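Local coordinates for protein homoserine O-acetyltransferase (Bacillus anthracis str. 'Ames Ancestor', PDB 3I1I) that probably catalyses the transfer of an acetyl group from acetyl-CoA to the hydroxyl of homoserine, a step towards methionine, at residues C90-L94 and D131-Q136; C95-N101 and E273-S279; T106-K110 and Y120-F124; V126-L130 and A286-H290; N195-I200 and A223-M227. All coordinates share one frame; numbering follows the deposited sequence. Where two conformers were deposited one is given.

Contact 1: residues C90-L94 and D131-Q136; sequences CTDNL and DVARMQ
Thr91, at the end of strand 87-91, and Gln136 of helix 129-142 meet through a single polar bond: Gln136 NE2 donates to Thr91 OG1 at 2.9 Å, almost straight at 167°. The hydroxyl lies close to the plane of the amide, so one N-H points at it. Thr91 puts OG1 between its backbone N and carbonyl carbon (chi1 65°), facing the helix. Gln136 reaches it with an extended chain beyond CG, bringing Gln136 CG to 3.5 Å from Thr91 OG1. The other end of the amide, OE1, accepts from Trp164 NE1 of helix 156-167, so both ends are held and its rotation is fixed.

One helical turn earlier, Val132 spreads its two methyls over the chain leaving the strand. Its CG1, anti to the backbone N (chi1 170°), touches Asn93 OD1 at 3.6 Å, while CG2 faces Leu94 N at 3.9 Å. Leu94, the main apolar knob, turns its fork to the selenium of Met135, a selenomethionine, with CG 3.7 Å from SE and both methyls only slightly farther, and its CD1 also reaches Asp131 CB at 4.1 Å. The carboxylate of Asp131 is engaged by Glu20 N and Tyr17 OH.

Leu94, Val132 and Met135, branched or flexible, fill the apolar part, while the amide of Gln136 suits the end where Thr91 OG1 and Trp164 NE1 must both be met. Strand 87-91 belongs to the central mixed sheet of the alpha/beta hydrolase fold, on which helix 129-142 packs; the one amide-hydroxyl bond gives their buried seam direction and the apolar chains give it bulk.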
# COMPACT_ATOMS: atom_id res chain seq x y z
N CYS A 90 -5.92 31.23 9.38
CA CYS A 90 -5.76 29.89 8.86
C CYS A 90 -6.94 29.59 7.99
O CYS A 90 -8.06 29.93 8.34
CB CYS A 90 -5.70 28.92 10.02
SG CYS A 90 -5.27 27.23 9.50
N THR A 91 -6.71 28.89 6.89
CA THR A 91 -7.72 28.66 5.87
C THR A 91 -7.88 27.16 5.56
O THR A 91 -6.96 26.38 5.78
CB THR A 91 -7.30 29.39 4.55
OG1 THR A 91 -6.11 28.79 4.03
CG2 THR A 91 -7.05 30.90 4.78
N ASP A 92 -9.03 26.77 5.03
CA ASP A 92 -9.22 25.41 4.55
C ASP A 92 -8.58 25.23 3.15
O ASP A 92 -8.83 26.01 2.26
CB ASP A 92 -10.70 25.06 4.39
CG ASP A 92 -11.49 25.08 5.69
OD1 ASP A 92 -10.99 24.65 6.75
OD2 ASP A 92 -12.68 25.48 5.61
N ASN A 93 -7.84 24.15 2.95
CA ASN A 93 -7.24 23.84 1.67
C ASN A 93 -8.28 23.34 0.66
O ASN A 93 -9.31 22.74 1.04
CB ASN A 93 -6.16 22.78 1.86
CG ASN A 93 -5.04 23.25 2.71
OD1 ASN A 93 -4.84 24.45 2.89
ND2 ASN A 93 -4.25 22.31 3.23
N LEU A 94 -8.04 23.61 -0.62
CA LEU A 94 -8.79 22.93 -1.70
C LEU A 94 -8.85 21.37 -1.51
O LEU A 94 -7.91 20.76 -0.96
CB LEU A 94 -8.12 23.20 -3.06
CG LEU A 94 -8.31 24.50 -3.84
CD1 LEU A 94 -7.29 24.52 -4.99
CD2 LEU A 94 -9.77 24.61 -4.36
N ASP A 131 -1.58 26.52 -5.95
CA ASP A 131 -2.98 26.98 -6.10
C ASP A 131 -3.56 27.45 -4.78
O ASP A 131 -4.21 28.50 -4.74
CB ASP A 131 -3.86 25.90 -6.68
CG ASP A 131 -3.57 25.64 -8.15
OD1 ASP A 131 -3.60 26.63 -8.90
OD2 ASP A 131 -3.31 24.48 -8.55
N VAL A 132 -3.27 26.73 -3.70
CA VAL A 132 -3.75 27.11 -2.39
C VAL A 132 -3.14 28.47 -1.93
O VAL A 132 -3.86 29.34 -1.40
CB VAL A 132 -3.56 25.98 -1.34
CG1 VAL A 132 -3.86 26.50 0.07
CG2 VAL A 132 -4.44 24.72 -1.71
N ALA A 133 -1.85 28.65 -2.16
CA ALA A 133 -1.16 29.88 -1.84
C ALA A 133 -1.76 31.05 -2.67
O ALA A 133 -1.95 32.14 -2.15
CB ALA A 133 0.36 29.70 -2.11
N ARG A 134 -2.08 30.83 -3.94
CA ARG A 134 -2.67 31.91 -4.75
C ARG A 134 -4.05 32.32 -4.23
O ARG A 134 -4.36 33.50 -4.16
CB ARG A 134 -2.75 31.54 -6.23
CG ARG A 134 -1.39 31.12 -6.85
CD ARG A 134 -1.10 31.99 -8.03
NE ARG A 134 0.10 31.63 -8.80
CZ ARG A 134 1.29 32.23 -8.70
NH1 ARG A 134 1.52 33.23 -7.82
NH2 ARG A 134 2.28 31.82 -9.49
N MSE A 135 -4.86 31.34 -3.81
CA MSE A 135 -6.14 31.66 -3.25
C MSE A 135 -5.99 32.41 -1.93
O MSE A 135 -6.61 33.44 -1.77
CB MSE A 135 -6.97 30.42 -3.06
CG MSE A 135 -7.54 29.93 -4.37
SE MSE A 135 -8.27 28.15 -4.12
CE MSE A 135 -9.52 28.56 -2.65
N GLN A 136 -5.16 31.92 -1.02
CA GLN A 136 -4.92 32.59 0.24
C GLN A 136 -4.49 34.06 0.05
O GLN A 136 -4.92 34.96 0.78
CB GLN A 136 -3.83 31.86 0.99
CG GLN A 136 -4.25 30.53 1.61
CD GLN A 136 -3.06 29.84 2.25
OE1 GLN A 136 -1.93 29.95 1.77
NE2 GLN A 136 -3.30 29.18 3.37

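Contact 2: residues C95-N101 and E273-S279; sequences CNVQVKN and ELVDANS
Val97 O is the centre of the contact: Asp276 N donates to it at 3.0 Å and 155°, in the carbonyl plane, and Val275 CA adds a CA-H...O contact at 3.4 Å. Beside this bond Asp276 CB lies alongside Val99 CG1, the two side chains pointing the same way. Farther along, a bend at chi3 lets Lys100 NZ reach Glu273 O at 3.1 Å, and a water also accepts from NZ. A lysine suits this solvent-exposed place, its methylenes running past the carbonyl oxygens of Leu274 and Val275 while its ammonium donates. At the other end Ser279 CB lies 3.6 Å from Cys95 O, and a water donates to both Ser279 OG and Asn96 O.

Local motifs shape both partners. The 95-101 segment belongs to the loop after strand 87-91 of the alpha/beta hydrolase sheet, helix 277-289 to the insertion after strand 174-178. Asp276 is the N-cap of that helix: its OD2 is gripped twice, by Ser279 N from above the carboxylate plane and by Ser279 OG at 2.9 Å on the anti lone pair. Residues 96-101 fold as overlapping turns: an Asx turn in which Asn96 OD1 accepts from Gln98 N at 3.0 Å, an inverse gamma turn centred on Gln98, and a type I turn from Gln98 to Asn101.

Asp276 OD1 receives Tyr211 OH and Gln215 NE2, which hold the capping carboxylate in place. Asn96 ND2 donates to Ala53 O and Gln98 NE2 to Ser52 O, tying the turns to the neighbouring loop; Asn101 OD1 makes a local bond with His103 N.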
# COMPACT_ATOMS: atom_id res chain seq x y z
N CYS A 95 -9.93 20.76 -1.96
CA CYS A 95 -10.17 19.33 -1.80
C CYS A 95 -9.99 18.82 -0.36
O CYS A 95 -9.51 17.69 -0.15
CB CYS A 95 -9.26 18.55 -2.72
SG CYS A 95 -9.45 19.01 -4.44
N ASN A 96 -10.38 19.64 0.62
CA ASN A 96 -10.23 19.26 2.00
C ASN A 96 -10.87 17.89 2.16
O ASN A 96 -11.97 17.67 1.66
CB ASN A 96 -10.88 20.27 2.94
CG ASN A 96 -10.54 20.00 4.39
OD1 ASN A 96 -11.13 19.12 5.01
ND2 ASN A 96 -9.61 20.78 4.95
N VAL A 97 -10.19 16.98 2.83
CA VAL A 97 -10.67 15.59 2.89
C VAL A 97 -11.85 15.43 3.84
O VAL A 97 -12.72 14.57 3.61
CB VAL A 97 -9.54 14.58 3.26
CG1 VAL A 97 -8.38 14.76 2.31
CG2 VAL A 97 -9.11 14.74 4.72
N GLN A 98 -11.90 16.25 4.88
CA GLN A 98 -12.98 16.18 5.87
C GLN A 98 -14.19 16.89 5.36
O GLN A 98 -14.71 17.79 6.03
CB GLN A 98 -12.57 16.88 7.15
CG GLN A 98 -11.47 16.22 7.87
CD GLN A 98 -11.31 16.82 9.24
OE1 GLN A 98 -12.30 16.95 9.99
NE2 GLN A 98 -10.07 17.21 9.59
N VAL A 99 -14.63 16.50 4.16
CA VAL A 99 -15.65 17.25 3.44
C VAL A 99 -17.02 17.09 4.09
O VAL A 99 -17.85 17.96 3.95
CB VAL A 99 -15.77 16.84 1.95
CG1 VAL A 99 -16.83 15.76 1.77
CG2 VAL A 99 -16.12 18.08 1.10
N LYS A 100 -17.24 16.01 4.82
CA LYS A 100 -18.49 15.83 5.55
C LYS A 100 -18.54 16.64 6.85
O LYS A 100 -19.63 16.88 7.37
CB LYS A 100 -18.78 14.35 5.84
CG LYS A 100 -18.60 13.42 4.61
CD LYS A 100 -19.18 12.02 4.87
CE LYS A 100 -18.29 10.87 4.34
NZ LYS A 100 -18.50 9.64 5.15
N ASN A 101 -17.40 17.07 7.38
CA ASN A 101 -17.37 17.95 8.56
C ASN A 101 -18.03 19.29 8.22
O ASN A 101 -17.63 19.93 7.28
CB ASN A 101 -15.92 18.12 9.04
CG ASN A 101 -15.77 19.08 10.18
OD1 ASN A 101 -16.70 19.79 10.56
ND2 ASN A 101 -14.57 19.15 10.70
N GLU A 273 -13.69 8.03 8.86
CA GLU A 273 -15.16 8.08 8.97
C GLU A 273 -15.80 9.32 8.36
O GLU A 273 -16.81 9.21 7.70
CB GLU A 273 -15.58 7.86 10.42
CG GLU A 273 -15.23 6.39 10.83
CD GLU A 273 -15.82 5.92 12.14
OE1 GLU A 273 -16.02 6.74 13.07
OE2 GLU A 273 -16.05 4.71 12.26
N LEU A 274 -15.18 10.48 8.54
CA LEU A 274 -15.69 11.71 7.95
C LEU A 274 -15.07 12.07 6.62
O LEU A 274 -15.25 13.19 6.15
CB LEU A 274 -15.45 12.90 8.89
CG LEU A 274 -16.18 12.94 10.25
CD1 LEU A 274 -16.24 14.43 10.80
CD2 LEU A 274 -17.60 12.27 10.19
N VAL A 275 -14.35 11.15 5.99
CA VAL A 275 -13.41 11.50 4.94
C VAL A 275 -13.95 11.12 3.58
O VAL A 275 -14.65 10.13 3.46
CB VAL A 275 -12.05 10.80 5.21
CG1 VAL A 275 -11.14 10.80 4.00
CG2 VAL A 275 -11.39 11.46 6.41
N ASP A 276 -13.63 11.92 2.56
CA ASP A 276 -14.04 11.62 1.18
C ASP A 276 -12.89 11.08 0.32
O ASP A 276 -11.83 11.69 0.22
CB ASP A 276 -14.59 12.87 0.51
CG ASP A 276 -15.00 12.62 -0.94
OD1 ASP A 276 -15.88 11.74 -1.16
OD2 ASP A 276 -14.42 13.29 -1.82
N ALA A 277 -13.14 9.97 -0.35
CA ALA A 277 -12.09 9.23 -1.07
C ALA A 277 -11.50 10.04 -2.22
O ALA A 277 -10.28 10.16 -2.31
CB ALA A 277 -12.62 7.86 -1.58
N ASN A 278 -12.35 10.56 -3.10
CA ASN A 278 -11.87 11.38 -4.23
C ASN A 278 -11.03 12.57 -3.73
O ASN A 278 -9.98 12.89 -4.32
CB ASN A 278 -13.04 11.88 -5.09
CG ASN A 278 -13.73 10.76 -5.88
OD1 ASN A 278 -13.18 9.68 -6.08
ND2 ASN A 278 -14.91 11.04 -6.36
N SER A 279 -11.49 13.18 -2.63
CA SER A 279 -10.80 14.28 -2.04
C SER A 279 -9.39 13.84 -1.59
O SER A 279 -8.38 14.54 -1.80
CB SER A 279 -11.59 14.84 -0.85
OG SER A 279 -12.72 15.56 -1.30
O HOH W 1 -13.08 18.20 -0.89
O HOH W 2 -15.81 8.39 4.87

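Contact 3: residues T106-K110 and Y120-F124; sequences TTGPK and YAMDF. With ACT (acetate ion), chain D.
Pro109 and Ala121 bring the two loop segments together, their CA atoms 4.3 Å apart. Ala121 N donates to Pro109 O at 3.0 Å, in the carbonyl plane and on a lone pair. Ala121 takes a positive phi (50°), after which the chain coils into a short 3-10 turn closed by Asp123 N to Tyr120 O and Phe124 N to Ala121 O.

That turn delivers the Phe124 ring to the chain of 107-109. With CG anti to the backbone N (chi1 -163°), the ring lies so that Gly108 CA sits over its face, 3.7 Å from the centroid, a CH-pi contact. Glycine suits this spot because its backbone is almost fully extended, with no side chain to crowd the ring of the following Pro109. Thr107 CG2 touches Phe124 CE1 at 3.7 Å, crossing it at about a right angle, and Pro109 CB abuts Ala121 O at 3.6 Å. The Thr107 hydroxyl is bonded to Gln28 N. An acetate, probably from the crystallisation liquor, comes within 3.4 Å of that OG1 through its OXT, a weak and unsettled pairing.

Both segments belong to the long irregular excursion between strand 87-91 and helix 129-142, a loop elaboration on the alpha/beta hydrolase fold.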
# COMPACT_ATOMS: atom_id res chain seq x y z
N THR A 106 -14.87 24.24 1.43
CA THR A 106 -13.83 23.86 0.48
C THR A 106 -14.43 23.77 -0.91
O THR A 106 -15.65 23.76 -1.05
CB THR A 106 -13.22 22.47 0.83
OG1 THR A 106 -11.96 22.33 0.17
CG2 THR A 106 -14.14 21.31 0.43
N THR A 107 -13.57 23.71 -1.92
CA THR A 107 -13.99 23.31 -3.26
C THR A 107 -13.20 22.09 -3.69
O THR A 107 -11.99 22.06 -3.56
CB THR A 107 -13.78 24.45 -4.28
OG1 THR A 107 -14.43 25.62 -3.78
CG2 THR A 107 -14.38 24.07 -5.64
N GLY A 108 -13.91 21.08 -4.18
CA GLY A 108 -13.34 19.79 -4.50
C GLY A 108 -14.30 18.88 -5.26
O GLY A 108 -15.34 19.34 -5.77
N PRO A 109 -13.96 17.58 -5.36
CA PRO A 109 -14.73 16.66 -6.14
C PRO A 109 -16.16 16.45 -5.65
O PRO A 109 -17.00 16.03 -6.44
CB PRO A 109 -13.95 15.34 -6.05
CG PRO A 109 -12.65 15.66 -5.46
CD PRO A 109 -12.77 16.95 -4.75
N LYS A 110 -16.43 16.72 -4.38
CA LYS A 110 -17.81 16.70 -3.91
C LYS A 110 -18.61 17.93 -4.27
O LYS A 110 -19.84 17.91 -4.14
CB LYS A 110 -17.89 16.51 -2.40
CG LYS A 110 -17.81 15.06 -1.91
CD LYS A 110 -18.94 14.16 -2.49
CE LYS A 110 -18.51 12.66 -2.60
NZ LYS A 110 -19.16 11.86 -3.73
N TYR A 120 -18.41 17.52 -9.45
CA TYR A 120 -17.24 17.48 -10.31
C TYR A 120 -16.68 16.05 -10.43
O TYR A 120 -16.30 15.62 -11.52
CB TYR A 120 -16.14 18.37 -9.75
CG TYR A 120 -16.32 19.85 -10.01
CD1 TYR A 120 -16.02 20.38 -11.26
CD2 TYR A 120 -16.75 20.72 -9.02
CE1 TYR A 120 -16.18 21.72 -11.52
CE2 TYR A 120 -16.91 22.06 -9.28
CZ TYR A 120 -16.61 22.55 -10.54
OH TYR A 120 -16.73 23.88 -10.83
N ALA A 121 -16.64 15.34 -9.31
CA ALA A 121 -16.01 14.03 -9.27
C ALA A 121 -14.62 14.11 -9.90
O ALA A 121 -13.89 15.08 -9.67
CB ALA A 121 -16.92 12.99 -9.95
N MSE A 122 -14.24 13.13 -10.72
CA MSE A 122 -12.93 13.13 -11.38
C MSE A 122 -12.77 14.17 -12.49
O MSE A 122 -11.66 14.34 -13.04
CB MSE A 122 -12.57 11.74 -11.92
CG MSE A 122 -12.50 10.67 -10.83
SE MSE A 122 -11.42 11.17 -9.25
CE MSE A 122 -9.73 11.51 -10.17
N ASP A 123 -13.84 14.91 -12.79
CA ASP A 123 -13.68 16.11 -13.60
C ASP A 123 -13.09 17.29 -12.80
O ASP A 123 -12.78 18.33 -13.38
CB ASP A 123 -15.00 16.52 -14.26
CG ASP A 123 -14.84 17.71 -15.22
OD1 ASP A 123 -13.95 17.65 -16.10
OD2 ASP A 123 -15.56 18.73 -15.06
N PHE A 124 -12.90 17.14 -11.48
CA PHE A 124 -12.25 18.23 -10.75
C PHE A 124 -10.81 18.44 -11.23
O PHE A 124 -10.12 17.49 -11.55
CB PHE A 124 -12.27 18.02 -9.24
CG PHE A 124 -11.99 19.27 -8.47
CD1 PHE A 124 -13.01 20.19 -8.26
CD2 PHE A 124 -10.72 19.55 -8.01
CE1 PHE A 124 -12.77 21.37 -7.57
CE2 PHE A 124 -10.47 20.72 -7.32
CZ PHE A 124 -11.49 21.65 -7.11
C ACT D . -18.27 26.06 -5.16
O ACT D . -18.58 25.53 -6.27
OXT ACT D . -17.82 25.26 -4.30
CH3 ACT D . -18.43 27.54 -4.88

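Contact 4: residues V126-L130 and A286-H290; sequences VFTFL and AVLLH
Val126 opens the contact with CG1 against Leu289 CD1 at 3.6 Å, the two apolar chains crossing at about a right angle. Phe127 follows with its CB directed away from helix 277-289, yet its ring returns to it: CG stands between the backbone N and the carbonyl carbon (chi1 85°), which carries CZ to 3.6 Å from Ala286 CB. The methyl lies over the ring face in a CH-pi contact, 3.9 Å from the centroid.

Thr128 is the N-cap of helix 129-142; its OG1 accepts a weak bond from Leu130 N, and its own N donates to Asp131 OD2. Threonine fits here because the hydroxyl serves the helix start while its methyl stays near Leu289.

Phe129 buries the most surface of the first segment. Ala286 CB again lies over one face, 4.0 Å from the centroid, and Val287 CG2 meets the edge, in plane, 3.9 Å from CE2. The small alanine is thus received by two aromatic faces, a place that a methyl suits well, short enough to sit over both rings. A water bridges the backbones, accepting from Phe129 N and donating to Ala286 O at 2.8 Å.

On the second subunit, Tyr251 packs on Thr128 and Pro250 on Leu289. The joint couples the N-terminal end of a core helix of the alpha/beta hydrolase fold to the last turn of a helix from the insertion between strands 174-178 and 309-313, probably the cap.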
# COMPACT_ATOMS: atom_id res chain seq x y z
N VAL A 126 -6.80 19.07 -11.29
CA VAL A 126 -5.65 18.86 -10.47
C VAL A 126 -5.23 20.19 -9.87
O VAL A 126 -5.14 21.22 -10.61
CB VAL A 126 -4.50 18.29 -11.30
CG1 VAL A 126 -3.23 18.25 -10.46
CG2 VAL A 126 -4.91 16.89 -11.86
N PHE A 127 -5.00 20.16 -8.55
CA PHE A 127 -4.46 21.29 -7.85
C PHE A 127 -3.11 21.00 -7.21
O PHE A 127 -2.81 19.85 -6.88
CB PHE A 127 -5.46 21.78 -6.77
CG PHE A 127 -5.36 21.06 -5.44
CD1 PHE A 127 -4.64 21.62 -4.40
CD2 PHE A 127 -6.00 19.84 -5.24
CE1 PHE A 127 -4.56 20.99 -3.18
CE2 PHE A 127 -5.92 19.19 -4.02
CZ PHE A 127 -5.20 19.75 -2.98
N THR A 128 -2.34 22.07 -7.00
CA THR A 128 -1.10 22.04 -6.28
C THR A 128 -1.19 22.96 -5.07
O THR A 128 -2.15 23.71 -4.90
CB THR A 128 0.03 22.57 -7.15
OG1 THR A 128 -0.14 23.99 -7.36
CG2 THR A 128 0.06 21.82 -8.47
N PHE A 129 -0.17 22.91 -4.23
CA PHE A 129 -0.14 23.78 -3.07
C PHE A 129 0.19 25.19 -3.44
O PHE A 129 -0.00 26.09 -2.65
CB PHE A 129 0.79 23.21 -1.98
CG PHE A 129 0.23 21.93 -1.37
CD1 PHE A 129 -1.02 21.94 -0.73
CD2 PHE A 129 0.90 20.73 -1.49
CE1 PHE A 129 -1.57 20.77 -0.22
CE2 PHE A 129 0.34 19.56 -0.98
CZ PHE A 129 -0.91 19.58 -0.35
N LEU A 130 0.64 25.40 -4.67
CA LEU A 130 0.74 26.76 -5.18
C LEU A 130 -0.66 27.35 -5.44
O LEU A 130 -0.91 28.53 -5.13
CB LEU A 130 1.63 26.83 -6.39
CG LEU A 130 1.74 28.18 -7.10
CD1 LEU A 130 2.03 29.31 -6.12
CD2 LEU A 130 2.82 28.06 -8.22
N ALA A 286 -1.66 16.29 -4.98
CA ALA A 286 -0.99 17.54 -4.66
C ALA A 286 0.33 17.27 -3.95
O ALA A 286 1.35 17.94 -4.21
CB ALA A 286 -1.91 18.47 -3.79
N VAL A 287 0.30 16.32 -3.02
CA VAL A 287 1.50 16.06 -2.23
C VAL A 287 2.56 15.49 -3.16
O VAL A 287 3.73 15.89 -3.11
CB VAL A 287 1.25 15.08 -1.06
CG1 VAL A 287 2.61 14.49 -0.56
CG2 VAL A 287 0.41 15.76 0.08
N LEU A 288 2.17 14.55 -3.99
CA LEU A 288 3.12 13.89 -4.89
C LEU A 288 3.70 14.86 -5.95
O LEU A 288 4.85 14.72 -6.36
CB LEU A 288 2.42 12.70 -5.52
CG LEU A 288 2.74 11.98 -6.80
CD1 LEU A 288 1.65 10.91 -6.86
CD2 LEU A 288 2.68 12.88 -8.02
N LEU A 289 2.90 15.84 -6.36
CA LEU A 289 3.36 16.88 -7.26
C LEU A 289 4.19 17.97 -6.59
O LEU A 289 4.76 18.79 -7.32
CB LEU A 289 2.16 17.57 -7.93
CG LEU A 289 1.41 16.76 -8.98
CD1 LEU A 289 0.15 17.50 -9.38
CD2 LEU A 289 2.32 16.40 -10.17
N HIS A 290 4.27 18.01 -5.25
CA HIS A 290 4.92 19.12 -4.58
C HIS A 290 6.41 19.28 -4.91
O HIS A 290 7.23 18.42 -4.60
CB HIS A 290 4.75 19.06 -3.06
CG HIS A 290 5.56 20.09 -2.34
ND1 HIS A 290 5.30 21.44 -2.44
CD2 HIS A 290 6.65 19.98 -1.54
CE1 HIS A 290 6.19 22.12 -1.74
NE2 HIS A 290 7.02 21.25 -1.18
O HOH W 3 1.50 20.66 -4.87

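Contact 5: residues N195-I200 and A223-M227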
# COMPACT_ATOMS: atom_id res chain seq x y z
N ASN A 195 0.74 4.91 -4.17
CA ASN A 195 0.11 3.73 -3.64
C ASN A 195 -1.27 3.97 -3.02
O ASN A 195 -2.18 3.11 -3.15
CB ASN A 195 1.03 3.03 -2.63
CG ASN A 195 2.21 2.31 -3.31
OD1 ASN A 195 2.23 2.13 -4.54
ND2 ASN A 195 3.21 1.91 -2.50
N ALA A 196 -1.45 5.12 -2.38
CA ALA A 196 -2.77 5.44 -1.78
C ALA A 196 -3.80 5.69 -2.89
O ALA A 196 -4.89 5.13 -2.87
CB ALA A 196 -2.67 6.67 -0.83
N ILE A 197 -3.43 6.52 -3.85
CA ILE A 197 -4.30 6.75 -5.00
C ILE A 197 -4.68 5.43 -5.67
O ILE A 197 -5.85 5.15 -5.90
CB ILE A 197 -3.65 7.68 -6.02
CG1 ILE A 197 -3.48 9.09 -5.40
CG2 ILE A 197 -4.48 7.71 -7.25
CD1 ILE A 197 -2.48 10.04 -6.15
N GLU A 198 -3.70 4.60 -5.96
CA GLU A 198 -3.99 3.32 -6.58
C GLU A 198 -4.82 2.36 -5.72
O GLU A 198 -5.66 1.66 -6.25
CB GLU A 198 -2.71 2.68 -7.10
CG GLU A 198 -2.33 3.38 -8.41
CD GLU A 198 -1.04 2.90 -9.02
OE1 GLU A 198 -0.71 1.70 -8.81
OE2 GLU A 198 -0.40 3.73 -9.74
N ALA A 199 -4.62 2.36 -4.41
CA ALA A 199 -5.44 1.54 -3.52
C ALA A 199 -6.94 1.94 -3.60
O ALA A 199 -7.82 1.09 -3.71
CB ALA A 199 -4.91 1.61 -2.07
N ILE A 200 -7.23 3.23 -3.61
CA ILE A 200 -8.61 3.68 -3.78
C ILE A 200 -9.21 3.28 -5.17
O ILE A 200 -10.35 2.77 -5.26
CB ILE A 200 -8.73 5.21 -3.54
CG1 ILE A 200 -8.18 5.59 -2.16
CG2 ILE A 200 -10.18 5.64 -3.67
CD1 ILE A 200 -7.86 7.10 -1.95
N ALA A 223 -5.34 3.23 2.00
CA ALA A 223 -4.67 4.51 1.79
C ALA A 223 -4.28 5.16 3.11
O ALA A 223 -3.18 5.63 3.27
CB ALA A 223 -5.55 5.48 0.91
N ASN A 224 -5.19 5.14 4.07
CA ASN A 224 -4.98 5.78 5.37
C ASN A 224 -3.95 5.02 6.21
O ASN A 224 -3.13 5.62 6.89
CB ASN A 224 -6.30 5.83 6.13
CG ASN A 224 -6.20 6.63 7.43
OD1 ASN A 224 -5.89 7.82 7.42
ND2 ASN A 224 -6.47 5.99 8.55
N ARG A 225 -4.00 3.70 6.15
CA ARG A 225 -3.04 2.91 6.90
C ARG A 225 -1.59 3.13 6.41
O ARG A 225 -0.69 3.25 7.21
CB ARG A 225 -3.43 1.43 6.91
CG ARG A 225 -2.61 0.63 7.87
CD ARG A 225 -3.28 -0.66 8.31
NE ARG A 225 -3.47 -1.48 7.17
CZ ARG A 225 -4.62 -2.02 6.77
NH1 ARG A 225 -4.63 -2.71 5.66
NH2 ARG A 225 -5.74 -1.87 7.46
N MSE A 226 -1.39 3.25 5.11
CA MSE A 226 -0.05 3.56 4.56
C MSE A 226 0.50 4.86 5.08
O MSE A 226 1.65 4.94 5.40
CB MSE A 226 -0.07 3.66 3.03
CG MSE A 226 -0.38 2.35 2.32
SE MSE A 226 -0.91 2.76 0.50
CE MSE A 226 -1.44 1.01 -0.05
N MSE A 227 -0.32 5.90 5.17
CA MSE A 227 0.17 7.16 5.73
C MSE A 227 0.47 6.99 7.24
O MSE A 227 1.54 7.40 7.72
CB MSE A 227 -0.84 8.28 5.50
CG MSE A 227 -0.25 9.65 5.56
SE MSE A 227 -1.55 11.02 4.99
CE MSE A 227 -2.70 10.95 6.55
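Asn195 O accepts from Ala199 N at 2.8 Å within helix 186-202, and the same oxygen is approached from helix 217-228 by Met226 CE, 3.8 Å away. Met226, a selenomethionine, runs extended beyond CG, its CG anti to the carbonyl carbon (chi1 -66°), and so spans the gap between the helices: SE touches Asn195 CB at 3.7 Å, while CE reaches Ala199 CB at 4.1 Å. A long unbranched chain is well suited to bridging axes 9.0 Å apart.

Closer in, the helices meet methyl to methyl. Ala196 CB and Ala223 CB are 3.6 Å apart, and their CA atoms only 4.1 Å, an approach that small residues allow. Ile200 extends CD1 to 4.0 Å from Ala223 CB, one turn on from Ala196, so the same methyl of Ala223 is met by both.

The polar ends turn to the second subunit. Asn195 OD1 accepts from NE of Arg225 of that neighbouring chain, whose NH1 forms an intersubunit salt bridge with Glu198 OE1; Met226 also packs on Met226 of that subunit.

With axes at 160°, this is an antiparallel helix pair held by apolar contacts, in the helical insertion between strands 174-178 and 309-313, and one edge of it contributes to the subunit interface.

Contacts 1 to 4 all draw on the stretch from strand 87-91 to helix 129-142, and contacts 1 and 4 share that helix. Contacts 2 and 4 take the two ends of helix 277-289. Contacts 2 and 3 are close, centres 11 Å apart, and their loops are joined by a probable hydrogen bond from Cys95 N to Thr107 O. Contact 5 lies between the two partners of contacts 2 and 4 in sequence, and touches both lightly through Ile200 and Ile197. It stands about 24 Å from contact 1, centre to centre. Contacts 2 and 4 thus tie the region after strand 87-91 to the helical insertion, and contacts 3, 4 and 5 also meet the second subunit.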